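PDB 2R2A: uncharacterized protein from Neisseria meningitidis MC58, which is the N-terminal domain of a putative membrane-anchored zonular occludens toxin (Zot) protein and probably binds nucleotide through a P-loop NTPase fold. Local coordinates for residues Leu9-Pro14 with Arg145-Ile150; Gln131-Leu136 with Asp168-Met173; Leu161-Cys166 with Ala174-Ser179. All blocks are in the same frame, centred on the assembly; numbering follows the deposited sequence. Where two conformers were deposited one is given.

Interaction 1 of 3, residues Leu9-Pro14 with Arg145-Ile150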
ATOM      1  N   LEU A   9       0.077   4.373   4.285  1.00 16.00           N
ATOM      2  CA  LEU A   9      -1.304   3.883   4.369  1.00 14.58           C
ATOM      3  C   LEU A   9      -2.277   4.826   3.624  1.00 14.64           C
ATOM      4  O   LEU A   9      -2.210   6.061   3.796  1.00 15.06           O
ATOM      5  CB  LEU A   9      -1.695   3.755   5.834  1.00 14.24           C
ATOM      6  CG  LEU A   9      -3.151   3.436   6.190  1.00 13.64           C
ATOM      7  CD1 LEU A   9      -3.612   2.078   5.626  1.00 15.90           C
ATOM      8  CD2 LEU A   9      -3.346   3.449   7.711  1.00 14.06           C
ATOM      9  N   ILE A  10      -3.164   4.266   2.799  1.00 13.67           N
ATOM     10  CA  ILE A  10      -4.176   5.070   2.161  1.00 15.83           C
ATOM     11  C   ILE A  10      -5.538   4.467   2.549  1.00 14.53           C
ATOM     12  O   ILE A  10      -5.794   3.287   2.304  1.00 14.97           O
ATOM     13  CB  ILE A  10      -4.008   5.141   0.656  1.00 16.85           C
ATOM     14  CG1 ILE A  10      -2.658   5.791   0.229  1.00 17.18           C
ATOM     15  CG2 ILE A  10      -5.202   5.957   0.094  1.00 15.80           C
ATOM     16  CD1 ILE A  10      -2.240   5.445  -1.258  1.00 19.29           C
ATOM     17  N   THR A  11      -6.452   5.256   3.103  1.00 15.42           N
ATOM     18  CA  THR A  11      -7.743   4.744   3.502  1.00 13.45           C
ATOM     19  C   THR A  11      -8.869   5.627   2.956  1.00 14.26           C
ATOM     20  O   THR A  11      -8.607   6.750   2.459  1.00 13.75           O
ATOM     21  CB  THR A  11      -7.895   4.614   5.072  1.00 14.71           C
ATOM     22  OG1 THR A  11      -7.658   5.899   5.707  1.00 14.01           O
ATOM     23  CG2 THR A  11      -6.843   3.578   5.575  1.00 13.38           C
ATOM     24  N   GLY A  12     -10.071   5.084   3.024  1.00 13.63           N
ATOM     25  CA  GLY A  12     -11.274   5.751   2.490  1.00 14.79           C
ATOM     26  C   GLY A  12     -12.266   4.716   2.011  1.00 15.31           C
ATOM     27  O   GLY A  12     -11.925   3.560   1.769  1.00 14.49           O
ATOM     28  N   THR A  13     -13.529   5.109   1.976  1.00 15.45           N
ATOM     29  CA  THR A  13     -14.592   4.172   1.602  1.00 16.39           C
ATOM     30  C   THR A  13     -14.449   3.738   0.119  1.00 16.13           C
ATOM     31  O   THR A  13     -13.782   4.420  -0.694  1.00 16.78           O
ATOM     32  CB  THR A  13     -15.985   4.848   1.760  1.00 17.23           C
ATOM     33  OG1 THR A  13     -16.081   5.947   0.864  1.00 21.25           O
ATOM     34  CG2 THR A  13     -16.217   5.358   3.150  1.00 21.12           C
ATOM     35  N   PRO A  14     -15.071   2.608  -0.256  1.00 16.53           N
ATOM     36  CA  PRO A  14     -15.088   2.210  -1.663  1.00 16.33           C
ATOM     37  C   PRO A  14     -15.666   3.334  -2.527  1.00 16.35           C
ATOM     38  O   PRO A  14     -16.682   3.926  -2.168  1.00 16.87           O
ATOM     39  CB  PRO A  14     -16.019   0.993  -1.696  1.00 17.03           C
ATOM     40  CG  PRO A  14     -15.768   0.347  -0.282  1.00 16.84           C
ATOM     41  CD  PRO A  14     -15.773   1.621   0.600  1.00 16.43           C
ATOM     42  N   ARG A 145       4.427   5.612   8.380  1.00 15.57           N
ATOM     43  CA  ARG A 145       5.043   6.955   8.511  1.00 16.90           C
ATOM     44  C   ARG A 145       4.385   7.999   7.592  1.00 16.29           C
ATOM     45  O   ARG A 145       4.776   9.161   7.574  1.00 14.30           O
ATOM     46  CB  ARG A 145       6.565   6.897   8.290  1.00 17.28           C
ATOM     47  CG  ARG A 145       7.295   6.319   9.496  1.00 19.08           C
ATOM     48  CD  ARG A 145       8.817   6.576   9.397  1.00 29.26           C
ATOM     49  NE  ARG A 145       9.576   5.687  10.278  1.00 34.65           N
ATOM     50  CZ  ARG A 145      10.245   6.076  11.365  1.00 37.66           C
ATOM     51  NH1 ARG A 145      10.269   7.364  11.728  1.00 36.29           N
ATOM     52  NH2 ARG A 145      10.904   5.169  12.085  1.00 38.67           N
ATOM     53  N   LYS A 146       3.383   7.564   6.830  1.00 16.45           N
ATOM     54  CA  LYS A 146       2.548   8.488   6.059  1.00 18.29           C
ATOM     55  C   LYS A 146       1.144   7.878   5.905  1.00 16.47           C
ATOM     56  O   LYS A 146       0.992   6.746   5.455  1.00 16.59           O
ATOM     57  CB  LYS A 146       3.187   8.834   4.690  1.00 17.91           C
ATOM     58  CG  LYS A 146       2.302   9.735   3.787  1.00 21.06           C
ATOM     59  CD  LYS A 146       3.118  10.511   2.730  1.00 22.92           C
ATOM     60  CE  LYS A 146       3.468   9.688   1.448  1.00 28.35           C
ATOM     61  NZ  LYS A 146       3.758  10.538   0.161  1.00 23.88           N
ATOM     62  N   HIS A 147       0.108   8.604   6.311  1.00 15.45           N
ATOM     63  CA  HIS A 147      -1.264   8.089   6.203  1.00 15.08           C
ATOM     64  C   HIS A 147      -2.086   9.117   5.442  1.00 16.05           C
ATOM     65  O   HIS A 147      -2.109  10.257   5.832  1.00 15.27           O
ATOM     66  CB  HIS A 147      -1.804   7.796   7.608  1.00 15.61           C
ATOM     67  CG  HIS A 147      -3.230   7.342   7.715  1.00 16.40           C
ATOM     68  ND1 HIS A 147      -3.998   6.890   6.659  1.00 18.30           N
ATOM     69  CD2 HIS A 147      -4.000   7.186   8.822  1.00 14.40           C
ATOM     70  CE1 HIS A 147      -5.182   6.502   7.104  1.00 12.10           C
ATOM     71  NE2 HIS A 147      -5.203   6.682   8.415  1.00 19.27           N
ATOM     72  N   TYR A 148      -2.644   8.735   4.289  1.00 15.04           N
ATOM     73  CA  TYR A 148      -3.614   9.590   3.594  1.00 16.34           C
ATOM     74  C   TYR A 148      -4.971   8.991   3.759  1.00 16.12           C
ATOM     75  O   TYR A 148      -5.145   7.763   3.632  1.00 16.66           O
ATOM     76  CB  TYR A 148      -3.337   9.558   2.094  1.00 16.47           C
ATOM     77  CG  TYR A 148      -2.073  10.231   1.659  1.00 17.69           C
ATOM     78  CD1 TYR A 148      -1.878  11.605   1.817  1.00 19.56           C
ATOM     79  CD2 TYR A 148      -1.079   9.488   1.040  1.00 19.73           C
ATOM     80  CE1 TYR A 148      -0.683  12.226   1.328  1.00 22.36           C
ATOM     81  CE2 TYR A 148       0.085  10.072   0.591  1.00 23.83           C
ATOM     82  CZ  TYR A 148       0.285  11.444   0.732  1.00 22.50           C
ATOM     83  OH  TYR A 148       1.467  11.996   0.245  1.00 20.86           O
ATOM     84  N   HIS A 149      -5.950   9.828   4.029  1.00 14.72           N
ATOM     85  CA  HIS A 149      -7.316   9.346   4.076  1.00 15.51           C
ATOM     86  C   HIS A 149      -8.161  10.285   3.181  1.00 15.83           C
ATOM     87  O   HIS A 149      -8.022  11.533   3.256  1.00 15.81           O
ATOM     88  CB  HIS A 149      -7.859   9.391   5.511  1.00 15.34           C
ATOM     89  CG  HIS A 149      -9.311   8.993   5.590  1.00 16.12           C
ATOM     90  ND1 HIS A 149      -9.711   7.672   5.659  1.00 15.08           N
ATOM     91  CD2 HIS A 149     -10.445   9.730   5.581  1.00 14.28           C
ATOM     92  CE1 HIS A 149     -11.038   7.622   5.707  1.00 16.32           C
ATOM     93  NE2 HIS A 149     -11.501   8.851   5.617  1.00 15.31           N
ATOM     94  N   ILE A 150      -8.992   9.710   2.326  1.00 15.04           N
ATOM     95  CA  ILE A 150      -9.867  10.494   1.465  1.00 14.35           C
ATOM     96  C   ILE A 150     -11.210  10.670   2.171  1.00 13.61           C
ATOM     97  O   ILE A 150     -11.951   9.703   2.412  1.00 14.34           O
ATOM     98  CB  ILE A 150     -10.053   9.811   0.065  1.00 12.64           C
ATOM     99  CG1 ILE A 150      -8.672   9.552  -0.569  1.00 15.64           C
ATOM    100  CG2 ILE A 150     -10.960  10.707  -0.831  1.00 13.37           C
ATOM    101  CD1 ILE A 150      -8.771   8.603  -1.775  1.00 15.83           C
TER
HETATM  102  O   HOH W   1     -13.908   7.911   2.547  1.00 22.60           O
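The imidazole of His147 carries Leu9 over one face: CD2 of Leu9 stands 3.6 Å from the ring centroid and 9° off the normal, a CH-pi contact made by two side chains that lie side by side and point the same way. At the edge of that ring sits Thr11, whose OG1 approaches CE1 of His147. The His149 ring also receives this hydroxyl at its edge, in plane, and Thr11 OG1 and His149 ND1 form a hydrogen bond of 2.7 Å whose direction is not settled. A chi1 of 57° sets OG1 of Thr11 between the backbone N and the carbonyl carbon, from where it meets both imidazole edges. Tyr148 works on the other face of the sheet, where its ring edge meets CG1 of Ile10 at CD2, 4.1 Å away.

Strands 9-11 and 146-150 run parallel, their axes 12° apart, and are neighbours in the central sheet of the P-loop NTPase fold. Strand 7-11 leads into what looks like a Walker A loop, with Gly12 its probable first glycine.

Leu9 N bonds to Lys146 O at 2.8 Å, and Leu9 O accepts Tyr148 N at 2.8 Å. The ladder continues through Thr11 N to Tyr148 O and Ile150 N to Thr11 O. Beyond it a water joins Thr13 N to Ile150 O, while Ile10 and Tyr148 pack against helix 18-28 through Met22 and Met25.

Interaction 2 of 3, residues Gln131-Leu136 with Asp168-Met173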
ATOM      1  N   GLN A 131     -10.110   0.154   3.548  1.00 15.90           N
ATOM      2  CA  GLN A 131     -11.232   1.012   3.784  1.00 16.09           C
ATOM      3  C   GLN A 131     -11.153   1.722   5.143  1.00 18.53           C
ATOM      4  O   GLN A 131     -11.749   2.808   5.302  1.00 19.05           O
ATOM      5  CB  GLN A 131     -12.543   0.196   3.710  1.00 16.46           C
ATOM      6  CG  GLN A 131     -12.764  -0.249   2.273  1.00 17.26           C
ATOM      7  CD  GLN A 131     -13.898  -1.224   2.142  1.00 15.72           C
ATOM      8  OE1 GLN A 131     -15.003  -0.896   2.503  1.00 14.98           O
ATOM      9  NE2 GLN A 131     -13.611  -2.445   1.633  1.00 16.83           N
ATOM     10  N   GLY A 132     -10.468   1.127   6.114  1.00 17.55           N
ATOM     11  CA  GLY A 132     -10.383   1.748   7.444  1.00 18.67           C
ATOM     12  C   GLY A 132      -9.144   1.199   8.140  1.00 18.76           C
ATOM     13  O   GLY A 132      -8.836   0.009   8.021  1.00 19.13           O
ATOM     14  N   PRO A 133      -8.437   2.059   8.895  1.00 18.44           N
ATOM     15  CA  PRO A 133      -7.167   1.586   9.451  1.00 17.95           C
ATOM     16  C   PRO A 133      -7.350   0.370  10.398  1.00 16.85           C
ATOM     17  O   PRO A 133      -6.491  -0.489  10.437  1.00 17.47           O
ATOM     18  CB  PRO A 133      -6.644   2.805  10.267  1.00 18.58           C
ATOM     19  CG  PRO A 133      -7.463   3.916   9.906  1.00 19.93           C
ATOM     20  CD  PRO A 133      -8.762   3.453   9.283  1.00 18.61           C
ATOM     21  N   LYS A 134      -8.467   0.301  11.129  1.00 16.95           N
ATOM     22  CA  LYS A 134      -8.621  -0.754  12.160  1.00 17.39           C
ATOM     23  C   LYS A 134      -8.892  -2.150  11.594  1.00 18.09           C
ATOM     24  O   LYS A 134      -9.019  -3.112  12.347  1.00 17.73           O
ATOM     25  CB  LYS A 134      -9.688  -0.362  13.169  1.00 16.69           C
ATOM     26  CG  LYS A 134      -9.280   0.902  13.966  1.00 19.20           C
ATOM     27  CD  LYS A 134     -10.414   1.301  14.862  1.00 20.21           C
ATOM     28  CE  LYS A 134      -9.908   2.243  15.947  1.00 24.67           C
ATOM     29  NZ  LYS A 134     -11.016   2.910  16.700  1.00 22.43           N
ATOM     30  N   LEU A 135      -8.920  -2.255  10.265  1.00 17.60           N
ATOM     31  CA  LEU A 135      -8.990  -3.545   9.583  1.00 18.91           C
ATOM     32  C   LEU A 135      -7.626  -4.199   9.537  1.00 19.08           C
ATOM     33  O   LEU A 135      -7.546  -5.393   9.234  1.00 20.12           O
ATOM     34  CB  LEU A 135      -9.576  -3.381   8.164  1.00 17.02           C
ATOM     35  CG  LEU A 135     -11.079  -3.015   8.104  1.00 18.60           C
ATOM     36  CD1 LEU A 135     -11.536  -2.658   6.642  1.00 17.27           C
ATOM     37  CD2 LEU A 135     -11.905  -4.219   8.628  1.00 22.96           C
ATOM     38  N   LEU A 136      -6.567  -3.413   9.832  1.00 19.24           N
ATOM     39  CA  LEU A 136      -5.180  -3.852   9.681  1.00 19.98           C
ATOM     40  C   LEU A 136      -4.532  -4.183  11.010  1.00 19.66           C
ATOM     41  O   LEU A 136      -4.900  -3.631  12.010  1.00 18.99           O
ATOM     42  CB  LEU A 136      -4.317  -2.785   8.985  1.00 19.79           C
ATOM     43  CG  LEU A 136      -4.839  -2.318   7.630  1.00 19.73           C
ATOM     44  CD1 LEU A 136      -3.939  -1.227   7.067  1.00 25.05           C
ATOM     45  CD2 LEU A 136      -4.832  -3.529   6.694  1.00 19.89           C
ATOM     46  N   ASP A 168      -5.809   6.184  13.625  1.00 18.21           N
ATOM     47  CA  ASP A 168      -6.743   5.044  13.723  1.00 18.71           C
ATOM     48  C   ASP A 168      -8.220   5.401  13.463  1.00 18.05           C
ATOM     49  O   ASP A 168      -9.010   4.535  13.074  1.00 19.08           O
ATOM     50  CB  ASP A 168      -6.650   4.433  15.137  1.00 18.81           C
ATOM     51  CG  ASP A 168      -5.387   3.622  15.343  1.00 21.84           C
ATOM     52  OD1 ASP A 168      -4.743   3.195  14.358  1.00 22.50           O
ATOM     53  OD2 ASP A 168      -5.007   3.428  16.509  1.00 23.83           O
ATOM     54  N   ASP A 169      -8.595   6.647  13.729  1.00 17.80           N
ATOM     55  CA  ASP A 169      -9.952   7.129  13.492  0.60 19.35           C
ATOM     56  C   ASP A 169      -9.813   8.388  12.636  1.00 19.66           C
ATOM     57  O   ASP A 169      -9.775   9.478  13.172  1.00 19.47           O
ATOM     58  CB  ASP A 169     -10.667   7.464  14.816  0.60 19.23           C
ATOM     59  CG  ASP A 169     -10.784   6.256  15.730  0.60 22.04           C
ATOM     60  OD1 ASP A 169     -11.712   5.440  15.537  0.60 24.05           O
ATOM     61  OD2 ASP A 169      -9.944   6.125  16.638  0.60 24.74           O
ATOM     62  N   PRO A 170      -9.679   8.215  11.313  1.00 20.90           N
ATOM     63  CA  PRO A 170      -9.319   9.355  10.434  1.00 22.18           C
ATOM     64  C   PRO A 170     -10.272  10.559  10.419  1.00 23.48           C
ATOM     65  O   PRO A 170      -9.813  11.686  10.535  1.00 24.54           O
ATOM     66  CB  PRO A 170      -9.201   8.726   9.047  1.00 22.27           C
ATOM     67  CG  PRO A 170      -9.210   7.217   9.237  1.00 22.27           C
ATOM     68  CD  PRO A 170      -9.794   6.926  10.596  1.00 19.99           C
ATOM     69  N   VAL A 171     -11.575  10.336  10.280  1.00 25.85           N
ATOM     70  CA  VAL A 171     -12.519  11.479  10.263  1.00 26.73           C
ATOM     71  C   VAL A 171     -12.508  12.186  11.627  1.00 27.41           C
ATOM     72  O   VAL A 171     -12.335  13.409  11.688  1.00 28.84           O
ATOM     73  CB  VAL A 171     -13.938  11.061   9.732  1.00 27.23           C
ATOM     74  CG1 VAL A 171     -14.931  12.248   9.764  1.00 28.49           C
ATOM     75  CG2 VAL A 171     -13.845  10.510   8.301  1.00 28.96           C
ATOM     76  N   LYS A 172     -12.616  11.435  12.719  1.00 26.80           N
ATOM     77  CA  LYS A 172     -12.490  11.985  14.080  1.00 27.67           C
ATOM     78  C   LYS A 172     -11.144  12.728  14.349  1.00 26.32           C
ATOM     79  O   LYS A 172     -11.094  13.671  15.155  1.00 25.54           O
ATOM     80  CB  LYS A 172     -12.739  10.851  15.098  1.00 27.95           C
ATOM     81  CG  LYS A 172     -12.830  11.238  16.565  1.00 31.23           C
ATOM     82  CD  LYS A 172     -13.681  10.192  17.367  1.00 30.49           C
ATOM     83  CE  LYS A 172     -13.283  10.142  18.839  1.00 35.49           C
ATOM     84  NZ  LYS A 172     -14.417   9.751  19.759  1.00 38.41           N
HETATM   85  N   MSE A 173     -10.072  12.323  13.653  1.00 25.62           N
HETATM   86  CA  MSE A 173      -8.743  12.932  13.827  1.00 24.71           C
HETATM   87  C   MSE A 173      -8.343  13.934  12.728  1.00 23.77           C
HETATM   88  O   MSE A 173      -7.162  14.282  12.581  1.00 23.33           O
HETATM   89  CB  MSE A 173      -7.677  11.836  13.971  1.00 24.28           C
HETATM   90  CG  MSE A 173      -7.829  10.962  15.249  1.00 24.86           C
HETATM   91 SE   MSE A 173      -6.594   9.486  15.182  0.60 28.28          SE
HETATM   92  CE  MSE A 173      -4.894  10.450  15.084  1.00 34.47           C
TER
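Pro133 and Asp168 bring the two backbones closest, their CA atoms 5.5 Å apart, at a meeting of two loops. Residues 133-135 form a 3-10 turn, with Leu135 N bonded to Gly132 O and Leu136 N to Pro133 O. In the other segment, Pro170, Val171 and Lys172 have helical backbone angles, and Met173 N reaches back to Asp169 O at 2.9 Å.

The two prolines meet tip to tip, CD of Pro133 lying 3.8 Å from CG of Pro170. CG of Pro133 also rests 3.6 Å from the carbonyl O of Asp168. Lys134 takes a longer route: its chain is extended beyond CG, passes the Asp168 carbonyl, and sets CE 4.0 Å from CB of Asp168. Its NZ then forms a salt bridge with Asp169, reaching OD1 at 2.9 Å on the syn side, 21° out of the carboxylate plane. Asp168 turns its own carboxylate to Arg141 instead, through OD1.

The contact thus pairs a buried apolar meeting of two prolines, both also packed on His147, with an ion pair nearer the surface. Asp169 was modelled in two conformers, so the salt bridge described is probably one of its states, whereas the proline packing does not depend on that carboxylate.

Interaction 3 of 3, residues Leu161-Cys166 with Ala174-Ser179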
ATOM      1  N   LEU A 161      -6.721  13.995   3.657  1.00 12.84           N
ATOM      2  CA  LEU A 161      -6.192  14.232   5.011  1.00 13.91           C
ATOM      3  C   LEU A 161      -4.858  13.505   5.062  1.00 15.29           C
ATOM      4  O   LEU A 161      -4.741  12.336   4.594  1.00 16.02           O
ATOM      5  CB  LEU A 161      -7.159  13.681   6.063  1.00 13.26           C
ATOM      6  CG  LEU A 161      -8.626  14.217   6.044  1.00 13.36           C
ATOM      7  CD1 LEU A 161      -9.422  13.533   7.144  1.00 13.85           C
ATOM      8  CD2 LEU A 161      -8.622  15.720   6.288  1.00 11.85           C
ATOM      9  N   GLU A 162      -3.872  14.155   5.655  1.00 15.01           N
ATOM     10  CA  GLU A 162      -2.544  13.557   5.746  1.00 15.64           C
ATOM     11  C   GLU A 162      -1.973  13.647   7.170  1.00 14.67           C
ATOM     12  O   GLU A 162      -1.973  14.724   7.781  1.00 13.83           O
ATOM     13  CB  GLU A 162      -1.569  14.249   4.799  1.00 17.04           C
ATOM     14  CG  GLU A 162      -0.232  13.533   4.772  1.00 22.92           C
ATOM     15  CD  GLU A 162       0.863  14.287   4.047  1.00 29.46           C
ATOM     16  OE1 GLU A 162       0.578  15.180   3.211  1.00 30.06           O
ATOM     17  OE2 GLU A 162       2.028  13.943   4.329  1.00 32.72           O
ATOM     18  N   TRP A 163      -1.466  12.513   7.649  1.00 14.36           N
ATOM     19  CA  TRP A 163      -0.754  12.464   8.929  1.00 15.63           C
ATOM     20  C   TRP A 163       0.594  11.793   8.710  1.00 16.87           C
ATOM     21  O   TRP A 163       0.794  11.119   7.693  1.00 15.82           O
ATOM     22  CB  TRP A 163      -1.526  11.648   9.971  1.00 14.94           C
ATOM     23  CG  TRP A 163      -2.929  12.124  10.312  1.00 14.31           C
ATOM     24  CD1 TRP A 163      -3.305  12.929  11.347  1.00 15.09           C
ATOM     25  CD2 TRP A 163      -4.130  11.709   9.664  1.00 14.17           C
ATOM     26  NE1 TRP A 163      -4.679  13.072  11.376  1.00 15.05           N
ATOM     27  CE2 TRP A 163      -5.209  12.336  10.346  1.00 15.18           C
ATOM     28  CE3 TRP A 163      -4.399  10.898   8.541  1.00 13.28           C
ATOM     29  CZ2 TRP A 163      -6.545  12.173   9.940  1.00 16.44           C
ATOM     30  CZ3 TRP A 163      -5.734  10.704   8.143  1.00 16.21           C
ATOM     31  CH2 TRP A 163      -6.792  11.355   8.852  1.00 14.75           C
ATOM     32  N   LYS A 164       1.486  11.942   9.702  1.00 17.29           N
ATOM     33  CA  LYS A 164       2.805  11.329   9.661  1.00 19.55           C
ATOM     34  C   LYS A 164       2.832  10.003  10.429  1.00 20.56           C
ATOM     35  O   LYS A 164       3.891   9.361  10.550  1.00 20.47           O
ATOM     36  CB  LYS A 164       3.848  12.293  10.274  1.00 20.28           C
ATOM     37  CG  LYS A 164       4.003  13.593   9.535  1.00 24.11           C
ATOM     38  CD  LYS A 164       4.398  13.378   8.093  1.00 31.18           C
ATOM     39  CE  LYS A 164       5.218  14.560   7.566  1.00 37.61           C
ATOM     40  NZ  LYS A 164       5.242  14.616   6.063  1.00 40.14           N
ATOM     41  N   ILE A 165       1.677   9.614  10.961  1.00 19.85           N
ATOM     42  CA  ILE A 165       1.532   8.325  11.612  1.00 21.04           C
ATOM     43  C   ILE A 165       0.159   7.793  11.222  1.00 20.71           C
ATOM     44  O   ILE A 165      -0.623   8.502  10.583  1.00 20.05           O
ATOM     45  CB  ILE A 165       1.679   8.414  13.166  1.00 21.04           C
ATOM     46  CG1 ILE A 165       0.508   9.206  13.799  1.00 20.31           C
ATOM     47  CG2 ILE A 165       3.056   8.975  13.550  1.00 22.42           C
ATOM     48  CD1 ILE A 165       0.640   9.307  15.365  1.00 23.84           C
ATOM     49  N   CYS A 166      -0.127   6.544  11.572  1.00 20.79           N
ATOM     50  CA  CYS A 166      -1.451   5.999  11.313  1.00 19.40           C
ATOM     51  C   CYS A 166      -2.475   6.683  12.226  1.00 19.40           C
ATOM     52  O   CYS A 166      -2.333   6.706  13.455  1.00 20.53           O
ATOM     53  CB  CYS A 166      -1.470   4.473  11.493  1.00 20.37           C
ATOM     54  SG  CYS A 166      -3.119   3.790  11.300  1.00 21.22           S
ATOM     55  N   ALA A 174      -9.329  14.394  11.963  1.00 23.82           N
ATOM     56  CA  ALA A 174      -9.083  15.288  10.834  1.00 25.21           C
ATOM     57  C   ALA A 174      -8.469  16.611  11.303  1.00 24.61           C
ATOM     58  O   ALA A 174      -7.628  17.161  10.609  1.00 25.93           O
ATOM     59  CB  ALA A 174     -10.371  15.552  10.058  1.00 26.12           C
ATOM     60  N   SER A 175      -8.861  17.106  12.487  1.00 24.82           N
ATOM     61  CA  SER A 175      -8.257  18.304  13.054  1.00 24.39           C
ATOM     62  C   SER A 175      -6.735  18.260  13.277  1.00 24.33           C
ATOM     63  O   SER A 175      -6.114  19.322  13.353  1.00 24.77           O
ATOM     64  CB  SER A 175      -8.969  18.741  14.348  1.00 25.07           C
ATOM     65  OG  SER A 175      -8.646  17.836  15.405  1.00 27.29           O
ATOM     66  N   SER A 176      -6.122  17.078  13.364  1.00 22.22           N
ATOM     67  CA  SER A 176      -4.664  16.999  13.444  1.00 22.28           C
ATOM     68  C   SER A 176      -3.983  16.686  12.091  1.00 22.10           C
ATOM     69  O   SER A 176      -2.758  16.565  12.007  1.00 22.44           O
ATOM     70  CB  SER A 176      -4.217  16.001  14.504  1.00 22.16           C
ATOM     71  OG  SER A 176      -4.586  14.673  14.175  1.00 21.69           O
ATOM     72  N   ALA A 177      -4.792  16.552  11.054  1.00 20.21           N
ATOM     73  CA  ALA A 177      -4.299  16.280   9.685  1.00 18.72           C
ATOM     74  C   ALA A 177      -3.951  17.568   8.951  1.00 18.67           C
ATOM     75  O   ALA A 177      -4.445  18.647   9.281  1.00 17.94           O
ATOM     76  CB  ALA A 177      -5.367  15.511   8.901  1.00 19.62           C
ATOM     77  N   PHE A 178      -3.136  17.434   7.912  1.00 16.61           N
ATOM     78  CA  PHE A 178      -2.976  18.459   6.935  1.00 17.15           C
ATOM     79  C   PHE A 178      -4.008  18.107   5.849  1.00 17.52           C
ATOM     80  O   PHE A 178      -3.979  17.009   5.298  1.00 18.50           O
ATOM     81  CB  PHE A 178      -1.567  18.425   6.352  1.00 18.80           C
ATOM     82  CG  PHE A 178      -0.533  19.190   7.152  1.00 21.69           C
ATOM     83  CD1 PHE A 178      -0.632  19.335   8.562  1.00 23.16           C
ATOM     84  CD2 PHE A 178       0.560  19.734   6.515  1.00 25.30           C
ATOM     85  CE1 PHE A 178       0.344  20.041   9.287  1.00 25.23           C
ATOM     86  CE2 PHE A 178       1.531  20.431   7.226  1.00 22.77           C
ATOM     87  CZ  PHE A 178       1.406  20.610   8.612  1.00 23.72           C
ATOM     88  N   SER A 179      -4.864  19.069   5.521  1.00 15.43           N
ATOM     89  CA  SER A 179      -5.966  18.853   4.603  1.00 16.25           C
ATOM     90  C   SER A 179      -5.597  19.538   3.295  1.00 15.79           C
ATOM     91  O   SER A 179      -5.184  20.726   3.312  1.00 16.09           O
ATOM     92  CB  SER A 179      -7.208  19.573   5.173  1.00 16.77           C
ATOM     93  OG  SER A 179      -7.831  18.787   6.177  1.00 21.84           O
TER
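Ala177 lays its methyl over one face of the Trp163 indole: CB stands 3.4 Å above the plane, offset toward the rim, and comes within 3.5 Å of CE2. Measured to the five-membered ring this is a CH-pi contact, 26° off the normal. The hydroxyl of Ser176 approaches the same indole at its edge, in plane, with OG 3.2 Å from NE1. Both groups are hydrogen-bonded to Met173 O, which ties the start of the turn to the tryptophan.

Leu161 touches three residues: its CB meets CB of Ala177 at 3.8 Å, its CD1 touches the methyl of Ala174 at 3.7 Å, and its CD2 lies close to Ser179 OG.

Beneath this packing the backbones pair antiparallel. Glu162 and Phe178 are a hydrogen-bonded pair, with Glu162 N to Phe178 O at 2.9 Å and Phe178 N to Glu162 O at 3.0 Å; the first is the more bent, at 135°. Leu161 and Ser179 are the adjoining non-hydrogen-bonded pair, and Glu162 and Phe178 put their side chains on the sheet face opposite to theirs.

The 3-10 turn 174-176 leads into strand 178-181, the outermost strand at this end of the sheet. Strand 158-163 lies between it and strand 144-152, where the Trp163 ring meets His147 with the planes about 40° apart.

In the fold
Along the chain, interactions 1 and 2 interleave, as do 2 and 3, while interaction 1 closes before interaction 3 opens. The centres of interactions 1 and 2 lie about 8 Å apart, those of interactions 1 and 3 about 10 Å, and those of interactions 2 and 3 about 11 Å. Interactions 1 and 3 share one sheet: 7-11 and 144-152 run parallel, then 158-163 and 178-181 extend it antiparallel, the backbones of His147 and Trp163 joining the two contacts. Interaction 2 covers the His147 and His149 side of this sheet with two loops, Pro170 packing on His149 and Pro133 on Cys166. Together they connect the probable nucleotide-binding core with the sheet's antiparallel edge.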